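Local coordinates for dihydrodipicolinate synthase (PDB 3E96), which probably catalyses the condensation of pyruvate with aspartate semialdehyde in lysine biosynthesis, as a TIM-barrel lyase of the DapA family, at residues Asp137-Asp151 with Asn162-Arg175. Residues are numbered along the deposited sequence; the frame is centred on the assembly and turned at random.
Sequences DFPSLVYFKDPEISD and NLVGVKYAINDLPR
R175 grips D151 side-on: R175 NE donates to D151 OD2 at 2.9 Å in a nearly straight salt bridge (165°), while NH2 reaches OD1 from above the carboxylate plane. Y168 OH donates to D151 OD1 at 2.7 Å from the opposite face. A bend at chi3 (71°) turns the guanidinium back toward the 146-149 turn, where R175 NH1 meets P147 O in the carbonyl plane at 2.8 Å and R175 NH2 also donates to I149 O. I170 CD1 lies over one guanidinium face and also touches F144 CD2 (3.9 Å). The F144 and Y168 rings run side by side, slid apart with little overlap. On the other face of the sheet, Y143 and K167, the predicted proton donor/acceptor and Schiff-base lysine, are paired neighbours; K167 CB packs 3.6 Å from Y143 CD1, and A169 CB touches the phenol end, whose OH bonds G194 O. Six backbone bonds zip the parallel strands, with a beta bulge at V164, the extra residue between the S140-L163 and L141-G165 pairs. Strands 140-144 and 163-168, linked through helix 152-157, are the TIM barrel's fifth and sixth; strand 109-112 flanks the former, V142 packs against helix 122-136 and Y168 against helix 200-206.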
loop_
_atom_site.group_PDB
_atom_site.type_symbol
_atom_site.label_atom_id
_atom_site.label_comp_id
_atom_site.label_asym_id
_atom_site.label_seq_id
_atom_site.Cartn_x
_atom_site.Cartn_y
_atom_site.Cartn_z
ATOM N N ASP B 137 -23.043 -2.686 -6.698
ATOM C CA ASP B 137 -24.016 -3.330 -7.578
ATOM C C ASP B 137 -23.681 -2.901 -9.007
ATOM O O ASP B 137 -24.531 -2.399 -9.747
ATOM C CB ASP B 137 -25.432 -2.890 -7.194
ATOM C CG ASP B 137 -26.506 -3.645 -7.955
ATOM O OD1 ASP B 137 -26.405 -4.886 -8.054
ATOM O OD2 ASP B 137 -27.459 -2.999 -8.443
ATOM N N PHE B 138 -22.422 -3.107 -9.379
ATOM C CA PHE B 138 -21.909 -2.720 -10.688
ATOM C C PHE B 138 -20.841 -3.758 -11.053
ATOM O O PHE B 138 -20.179 -4.298 -10.167
ATOM C CB PHE B 138 -21.285 -1.325 -10.552
ATOM C CG PHE B 138 -20.932 -0.669 -11.850
ATOM C CD1 PHE B 138 -21.919 -0.326 -12.767
ATOM C CD2 PHE B 138 -19.611 -0.340 -12.132
ATOM C CE1 PHE B 138 -21.596 0.341 -13.943
ATOM C CE2 PHE B 138 -19.277 0.327 -13.306
ATOM C CZ PHE B 138 -20.273 0.668 -14.212
ATOM N N PRO B 139 -20.663 -4.055 -12.355
ATOM C CA PRO B 139 -19.655 -5.045 -12.756
ATOM C C PRO B 139 -18.305 -4.744 -12.122
ATOM O O PRO B 139 -17.806 -3.621 -12.213
ATOM C CB PRO B 139 -19.642 -4.922 -14.274
ATOM C CG PRO B 139 -21.093 -4.633 -14.571
ATOM C CD PRO B 139 -21.410 -3.571 -13.531
ATOM N N SER B 140 -17.722 -5.753 -11.481
ATOM C CA SER B 140 -16.449 -5.578 -10.791
ATOM C C SER B 140 -15.434 -6.676 -11.058
ATOM O O SER B 140 -15.794 -7.832 -11.279
ATOM C CB SER B 140 -16.673 -5.533 -9.272
ATOM O OG SER B 140 -17.666 -4.596 -8.900
ATOM N N LEU B 141 -14.162 -6.291 -11.034
ATOM C CA LEU B 141 -13.058 -7.231 -11.173
ATOM C C LEU B 141 -12.240 -7.015 -9.910
ATOM O O LEU B 141 -12.315 -5.949 -9.295
ATOM C CB LEU B 141 -12.168 -6.917 -12.377
ATOM C CG LEU B 141 -12.705 -7.144 -13.786
ATOM C CD1 LEU B 141 -13.612 -5.992 -14.187
ATOM C CD2 LEU B 141 -11.534 -7.248 -14.746
ATOM N N VAL B 142 -11.476 -8.023 -9.509
ATOM C CA VAL B 142 -10.622 -7.886 -8.338
ATOM C C VAL B 142 -9.189 -8.208 -8.749
ATOM O O VAL B 142 -8.957 -9.102 -9.574
ATOM C CB VAL B 142 -11.044 -8.838 -7.190
ATOM C CG1 VAL B 142 -12.476 -8.529 -6.751
ATOM C CG2 VAL B 142 -10.914 -10.276 -7.633
ATOM N N TYR B 143 -8.237 -7.457 -8.200
ATOM C CA TYR B 143 -6.822 -7.669 -8.479
ATOM C C TYR B 143 -6.312 -8.447 -7.268
ATOM O O TYR B 143 -6.178 -7.900 -6.174
ATOM C CB TYR B 143 -6.078 -6.333 -8.599
ATOM C CG TYR B 143 -4.747 -6.466 -9.310
ATOM C CD1 TYR B 143 -4.683 -6.506 -10.707
ATOM C CD2 TYR B 143 -3.560 -6.597 -8.595
ATOM C CE1 TYR B 143 -3.464 -6.673 -11.371
ATOM C CE2 TYR B 143 -2.338 -6.764 -9.247
ATOM C CZ TYR B 143 -2.297 -6.802 -10.633
ATOM O OH TYR B 143 -1.093 -6.974 -11.280
ATOM N N PHE B 144 -6.034 -9.727 -7.482
ATOM C CA PHE B 144 -5.605 -10.650 -6.430
ATOM C C PHE B 144 -4.101 -10.904 -6.564
ATOM O O PHE B 144 -3.674 -11.618 -7.470
ATOM C CB PHE B 144 -6.389 -11.952 -6.616
ATOM C CG PHE B 144 -6.480 -12.803 -5.388
ATOM C CD1 PHE B 144 -7.329 -12.451 -4.345
ATOM C CD2 PHE B 144 -5.736 -13.972 -5.287
ATOM C CE1 PHE B 144 -7.440 -13.256 -3.215
ATOM C CE2 PHE B 144 -5.834 -14.785 -4.164
ATOM C CZ PHE B 144 -6.692 -14.425 -3.122
ATOM N N LYS B 145 -3.303 -10.342 -5.657
ATOM C CA LYS B 145 -1.856 -10.490 -5.765
ATOM C C LYS B 145 -1.047 -10.854 -4.525
ATOM O O LYS B 145 0.180 -10.909 -4.600
ATOM C CB LYS B 145 -1.261 -9.210 -6.352
ATOM C CG LYS B 145 -1.304 -8.020 -5.406
ATOM C CD LYS B 145 -0.515 -6.863 -5.996
ATOM C CE LYS B 145 -0.337 -5.732 -5.010
ATOM N NZ LYS B 145 0.546 -4.671 -5.588
ATOM N N ASP B 146 -1.700 -11.099 -3.395
ATOM C CA ASP B 146 -0.977 -11.450 -2.171
ATOM C C ASP B 146 -0.940 -12.972 -1.959
ATOM O O ASP B 146 -1.953 -13.592 -1.647
ATOM C CB ASP B 146 -1.633 -10.776 -0.956
ATOM C CG ASP B 146 -0.823 -10.952 0.312
ATOM O OD1 ASP B 146 0.128 -11.760 0.307
ATOM O OD2 ASP B 146 -1.141 -10.286 1.319
ATOM N N PRO B 147 0.240 -13.590 -2.119
ATOM C CA PRO B 147 0.350 -15.041 -1.937
ATOM C C PRO B 147 -0.023 -15.524 -0.544
ATOM O O PRO B 147 -0.344 -16.696 -0.356
ATOM C CB PRO B 147 1.814 -15.322 -2.267
ATOM C CG PRO B 147 2.495 -14.066 -1.820
ATOM C CD PRO B 147 1.568 -12.988 -2.338
ATOM N N GLU B 148 0.020 -14.618 0.430
ATOM C CA GLU B 148 -0.304 -14.963 1.810
ATOM C C GLU B 148 -1.801 -15.131 2.032
ATOM O O GLU B 148 -2.226 -15.609 3.087
ATOM C CB GLU B 148 0.231 -13.887 2.760
ATOM C CG GLU B 148 1.747 -13.818 2.833
ATOM C CD GLU B 148 2.352 -15.081 3.411
ATOM O OE1 GLU B 148 1.965 -15.461 4.535
ATOM O OE2 GLU B 148 3.214 -15.692 2.743
ATOM N N ILE B 149 -2.598 -14.726 1.047
ATOM C CA ILE B 149 -4.048 -14.839 1.146
ATOM C C ILE B 149 -4.537 -16.025 0.313
ATOM O O ILE B 149 -4.272 -16.111 -0.883
ATOM C CB ILE B 149 -4.743 -13.539 0.668
ATOM C CG1 ILE B 149 -4.311 -12.359 1.550
ATOM C CG2 ILE B 149 -6.261 -13.710 0.706
ATOM C CD1 ILE B 149 -4.698 -12.495 3.019
ATOM N N SER B 150 -5.255 -16.933 0.964
ATOM C CA SER B 150 -5.778 -18.133 0.314
ATOM C C SER B 150 -6.658 -17.887 -0.901
ATOM O O SER B 150 -7.456 -16.945 -0.927
ATOM C CB SER B 150 -6.574 -18.963 1.323
ATOM O OG SER B 150 -7.215 -20.046 0.674
ATOM N N ASP B 151 -6.523 -18.756 -1.901
ATOM C CA ASP B 151 -7.331 -18.658 -3.108
ATOM C C ASP B 151 -8.791 -18.927 -2.765
ATOM O O ASP B 151 -9.687 -18.661 -3.568
ATOM C CB ASP B 151 -6.863 -19.662 -4.162
ATOM C CG ASP B 151 -5.490 -19.335 -4.702
ATOM O OD1 ASP B 151 -5.224 -18.139 -4.935
ATOM O OD2 ASP B 151 -4.683 -20.266 -4.900
ATOM N N ASN B 162 -22.160 -9.692 -9.619
ATOM C CA ASN B 162 -21.375 -8.625 -10.215
ATOM C C ASN B 162 -19.869 -8.836 -10.289
ATOM O O ASN B 162 -19.146 -7.950 -10.738
ATOM C CB ASN B 162 -21.704 -7.302 -9.527
ATOM C CG ASN B 162 -23.047 -6.756 -9.965
ATOM O OD1 ASN B 162 -23.836 -6.273 -9.152
ATOM N ND2 ASN B 162 -23.311 -6.824 -11.266
ATOM N N LEU B 163 -19.385 -9.992 -9.845
ATOM C CA LEU B 163 -17.955 -10.264 -9.962
ATOM C C LEU B 163 -17.831 -10.866 -11.359
ATOM O O LEU B 163 -18.226 -12.016 -11.587
ATOM C CB LEU B 163 -17.477 -11.270 -8.910
ATOM C CG LEU B 163 -15.980 -11.595 -9.021
ATOM C CD1 LEU B 163 -15.164 -10.345 -8.713
ATOM C CD2 LEU B 163 -15.610 -12.708 -8.067
ATOM N N VAL B 164 -17.301 -10.087 -12.297
ATOM C CA VAL B 164 -17.181 -10.548 -13.673
ATOM C C VAL B 164 -15.797 -11.029 -14.070
ATOM O O VAL B 164 -15.625 -11.610 -15.140
ATOM C CB VAL B 164 -17.620 -9.447 -14.671
ATOM C CG1 VAL B 164 -19.067 -9.068 -14.415
ATOM C CG2 VAL B 164 -16.724 -8.225 -14.539
ATOM N N GLY B 165 -14.810 -10.786 -13.219
ATOM C CA GLY B 165 -13.471 -11.221 -13.554
ATOM C C GLY B 165 -12.468 -11.084 -12.437
ATOM O O GLY B 165 -12.682 -10.369 -11.460
ATOM N N VAL B 166 -11.359 -11.791 -12.589
ATOM C CA VAL B 166 -10.297 -11.753 -11.606
ATOM C C VAL B 166 -8.968 -11.571 -12.320
ATOM O O VAL B 166 -8.644 -12.323 -13.238
ATOM C CB VAL B 166 -10.218 -13.074 -10.802
ATOM C CG1 VAL B 166 -8.979 -13.069 -9.912
ATOM C CG2 VAL B 166 -11.476 -13.261 -9.965
ATOM N N LYS B 167 -8.218 -10.553 -11.920
ATOM C CA LYS B 167 -6.900 -10.344 -12.488
ATOM C C LYS B 167 -6.010 -11.039 -11.472
ATOM O O LYS B 167 -5.686 -10.477 -10.426
ATOM C CB LYS B 167 -6.575 -8.850 -12.586
ATOM C CG LYS B 167 -7.323 -8.166 -13.723
ATOM C CD LYS B 167 -6.924 -6.709 -13.885
ATOM C CE LYS B 167 -7.560 -6.111 -15.137
ATOM N NZ LYS B 167 -7.154 -4.694 -15.331
ATOM N N TYR B 168 -5.677 -12.294 -11.763
ATOM C CA TYR B 168 -4.850 -13.100 -10.870
ATOM C C TYR B 168 -3.410 -12.651 -11.051
ATOM O O TYR B 168 -2.858 -12.759 -12.146
ATOM C CB TYR B 168 -4.995 -14.577 -11.219
ATOM C CG TYR B 168 -4.594 -15.485 -10.087
ATOM C CD1 TYR B 168 -5.467 -15.733 -9.024
ATOM C CD2 TYR B 168 -3.332 -16.075 -10.059
ATOM C CE1 TYR B 168 -5.087 -16.548 -7.957
ATOM C CE2 TYR B 168 -2.942 -16.883 -9.006
ATOM C CZ TYR B 168 -3.818 -17.120 -7.956
ATOM O OH TYR B 168 -3.415 -17.925 -6.910
ATOM N N ALA B 169 -2.802 -12.159 -9.976
ATOM C CA ALA B 169 -1.448 -11.632 -10.057
ATOM C C ALA B 169 -0.417 -12.303 -9.160
ATOM O O ALA B 169 0.563 -11.676 -8.751
ATOM C CB ALA B 169 -1.478 -10.128 -9.795
ATOM N N ILE B 170 -0.654 -13.570 -8.839
ATOM C CA ILE B 170 0.280 -14.348 -8.040
ATOM C C ILE B 170 0.882 -15.289 -9.075
ATOM O O ILE B 170 0.171 -16.104 -9.666
ATOM C CB ILE B 170 -0.442 -15.166 -6.953
ATOM C CG1 ILE B 170 -1.198 -14.221 -6.015
ATOM C CG2 ILE B 170 0.569 -16.000 -6.171
ATOM C CD1 ILE B 170 -2.012 -14.930 -4.944
ATOM N N ASN B 171 2.183 -15.167 -9.315
ATOM C CA ASN B 171 2.831 -16.001 -10.320
ATOM C C ASN B 171 3.152 -17.397 -9.823
ATOM O O ASN B 171 4.301 -17.835 -9.824
ATOM C CB ASN B 171 4.084 -15.302 -10.852
ATOM C CG ASN B 171 3.746 -14.046 -11.636
ATOM O OD1 ASN B 171 2.754 -14.016 -12.375
ATOM N ND2 ASN B 171 4.562 -13.005 -11.488
ATOM N N ASP B 172 2.099 -18.088 -9.412
ATOM C CA ASP B 172 2.191 -19.447 -8.908
ATOM C C ASP B 172 1.253 -20.223 -9.825
ATOM O O ASP B 172 0.039 -20.232 -9.611
ATOM C CB ASP B 172 1.687 -19.484 -7.464
ATOM C CG ASP B 172 1.896 -20.831 -6.808
ATOM O OD1 ASP B 172 1.691 -21.855 -7.485
ATOM O OD2 ASP B 172 2.252 -20.862 -5.613
ATOM N N LEU B 173 1.807 -20.849 -10.861
ATOM C CA LEU B 173 0.990 -21.575 -11.827
ATOM C C LEU B 173 0.129 -22.701 -11.251
ATOM O O LEU B 173 -1.043 -22.821 -11.610
ATOM C CB LEU B 173 1.863 -22.082 -12.984
ATOM C CG LEU B 173 2.267 -21.019 -14.024
ATOM C CD1 LEU B 173 1.031 -20.475 -14.720
ATOM C CD2 LEU B 173 3.022 -19.888 -13.360
ATOM N N PRO B 174 0.688 -23.551 -10.370
ATOM C CA PRO B 174 -0.163 -24.617 -9.822
ATOM C C PRO B 174 -1.355 -24.023 -9.075
ATOM O O PRO B 174 -2.470 -24.534 -9.172
ATOM C CB PRO B 174 0.787 -25.379 -8.896
ATOM C CG PRO B 174 2.103 -25.243 -9.613
ATOM C CD PRO B 174 2.098 -23.767 -9.995
ATOM N N ARG B 175 -1.125 -22.940 -8.332
ATOM C CA ARG B 175 -2.217 -22.295 -7.604
ATOM C C ARG B 175 -3.263 -21.759 -8.568
ATOM O O ARG B 175 -4.463 -21.964 -8.379
ATOM C CB ARG B 175 -1.710 -21.127 -6.753
ATOM C CG ARG B 175 -1.186 -21.510 -5.390
ATOM C CD ARG B 175 -0.809 -20.265 -4.586
ATOM N NE ARG B 175 -1.967 -19.482 -4.146
ATOM C CZ ARG B 175 -1.901 -18.523 -3.224
ATOM N NH1 ARG B 175 -0.736 -18.231 -2.658
ATOM N NH2 ARG B 175 -2.995 -17.879 -2.838
HETATM O O HOH W 1 -5.420 -22.610 -5.722
#